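Local coordinates for disulfide isomerase DsbG N-terminal domain-containing protein (Helicobacter pylori, PDB 3TDG), which is a thioredoxin-fold oxidoreductase of the DsbG family with reductase activity, probably acting on the disulfides of other proteins, at the interface of chains A and B. Sequence-based numbering; all coordinates share one arbitrary frame. Chains: chain A/B, Putative uncharacterized protein.

The interface of chains A and B. Residues chain A 84-87; chain B 92-94.
A:Ile86 and B:Phe94 pair as antiparallel strand residues, the evidence being two reciprocal backbone hydrogen bonds. B:Phe94 N donates to A:Ile86 O at 2.8 Å and nearly straight, 168° at the hydrogen, from within the carbonyl plane. In return A:Ile86 N donates to B:Phe94 O, more bent at 140°. Strand 85-88 of chain A thereby lines up with strand 93-95 of chain B, and a second antiparallel bridge joins A:Ile87 to B:Phe93.

The side chains alternate between the two faces of this join. B:Phe93 extends from its strand with CG anti to the backbone N (chi1 179°), which carries the ring past the chain A backbone towards A:Leu85 and A:Ile87. From CB the side chain leads to B:Phe93 CG, 4.1 Å from A:Ile86 O. Further out, B:Phe93 CD1 lies 4.0 Å from A:Ile87 CG1, and that side chain runs alongside, pointing the same way. CE1 meets the delta-methyl CD1 of A:Leu85, and B:Phe93 CZ, at the ring's tip, lies 3.6 Å from A:Leu85 CD1. The methyl thus sits against the CE1–CZ side of the ring, displaced from its plane, the leucine side chain slanting across that of the phenylalanine.

On the opposite face, the methyl CG2 of A:Ile86 reaches the edge of the B:Phe94 ring, in its plane, at 3.9 Å from CD2. A:Ile86 CB and B:Phe94 CB are 4.1 Å apart, so contact begins at the base of both side chains.

Because the whole interface is two-fold symmetric, the same join recurs with the chains exchanged. Polar strand pairing flanked by apolar contacts links the N-terminal regions, and probably helps hold the V-shaped dimer expected of a DsbG-type protein.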
loop_
_atom_site.group_PDB
_atom_site.type_symbol
_atom_site.label_atom_id
_atom_site.label_comp_id
_atom_site.label_asym_id
_atom_site.label_seq_id
_atom_site.Cartn_x
_atom_site.Cartn_y
_atom_site.Cartn_z
ATOM N N ASN A 84 18.957 20.613 19.022
ATOM C CA ASN A 84 18.400 21.549 18.052
ATOM C C ASN A 84 18.246 21.023 16.631
ATOM O O ASN A 84 17.644 21.687 15.793
ATOM C CB ASN A 84 19.217 22.843 18.032
ATOM C CG ASN A 84 18.897 23.740 19.212
ATOM O OD1 ASN A 84 17.733 23.904 19.586
ATOM N ND2 ASN A 84 19.925 24.326 19.802
ATOM N N LEU A 85 18.829 19.858 16.352
ATOM C CA LEU A 85 18.699 19.209 15.047
ATOM C C LEU A 85 18.267 17.759 15.271
ATOM O O LEU A 85 18.839 17.034 16.084
ATOM C CB LEU A 85 20.016 19.291 14.258
ATOM C CG LEU A 85 20.140 18.515 12.933
ATOM C CD1 LEU A 85 19.182 19.042 11.858
ATOM C CD2 LEU A 85 21.577 18.556 12.450
ATOM N N ILE A 86 17.219 17.354 14.565
ATOM C CA ILE A 86 16.569 16.090 14.814
ATOM C C ILE A 86 16.268 15.490 13.451
ATOM O O ILE A 86 15.562 16.101 12.636
ATOM C CB ILE A 86 15.262 16.300 15.629
ATOM C CG1 ILE A 86 15.578 16.756 17.059
ATOM C CG2 ILE A 86 14.415 15.030 15.660
ATOM C CD1 ILE A 86 14.637 17.792 17.634
ATOM N N ILE A 87 16.807 14.296 13.210
ATOM C CA ILE A 87 16.641 13.605 11.936
ATOM C C ILE A 87 16.092 12.215 12.221
ATOM O O ILE A 87 16.651 11.481 13.043
ATOM C CB ILE A 87 17.987 13.505 11.173
ATOM C CG1 ILE A 87 18.552 14.903 10.938
ATOM C CG2 ILE A 87 17.806 12.784 9.819
ATOM C CD1 ILE A 87 20.063 14.949 10.723
ATOM N N ILE B 92 10.556 13.238 8.720
ATOM C CA ILE B 92 10.934 13.349 10.128
ATOM C C ILE B 92 12.246 14.112 10.195
ATOM O O ILE B 92 13.332 13.523 10.183
ATOM C CB ILE B 92 10.997 11.987 10.845
ATOM C CG1 ILE B 92 9.672 11.242 10.663
ATOM C CG2 ILE B 92 11.353 12.160 12.363
ATOM C CD1 ILE B 92 9.722 9.757 11.028
ATOM N N PHE B 93 12.112 15.439 10.215
ATOM C CA PHE B 93 13.215 16.370 10.290
ATOM C C PHE B 93 12.773 17.614 11.078
ATOM O O PHE B 93 11.806 18.281 10.712
ATOM C CB PHE B 93 13.662 16.824 8.899
ATOM C CG PHE B 93 14.790 17.796 8.942
ATOM C CD1 PHE B 93 16.113 17.343 8.963
ATOM C CD2 PHE B 93 14.548 19.165 9.021
ATOM C CE1 PHE B 93 17.171 18.232 9.047
ATOM C CE2 PHE B 93 15.608 20.074 9.113
ATOM C CZ PHE B 93 16.918 19.604 9.127
ATOM N N PHE B 94 13.481 17.938 12.142
ATOM C CA PHE B 94 13.140 19.139 12.909
ATOM C C PHE B 94 14.387 19.877 13.264
ATOM O O PHE B 94 15.440 19.276 13.512
ATOM C CB PHE B 94 12.329 18.810 14.162
ATOM C CG PHE B 94 11.154 17.926 13.889
ATOM C CD1 PHE B 94 9.971 18.458 13.376
ATOM C CD2 PHE B 94 11.235 16.563 14.114
ATOM C CE1 PHE B 94 8.891 17.637 13.087
ATOM C CE2 PHE B 94 10.154 15.734 13.835
ATOM C CZ PHE B 94 8.982 16.268 13.326
#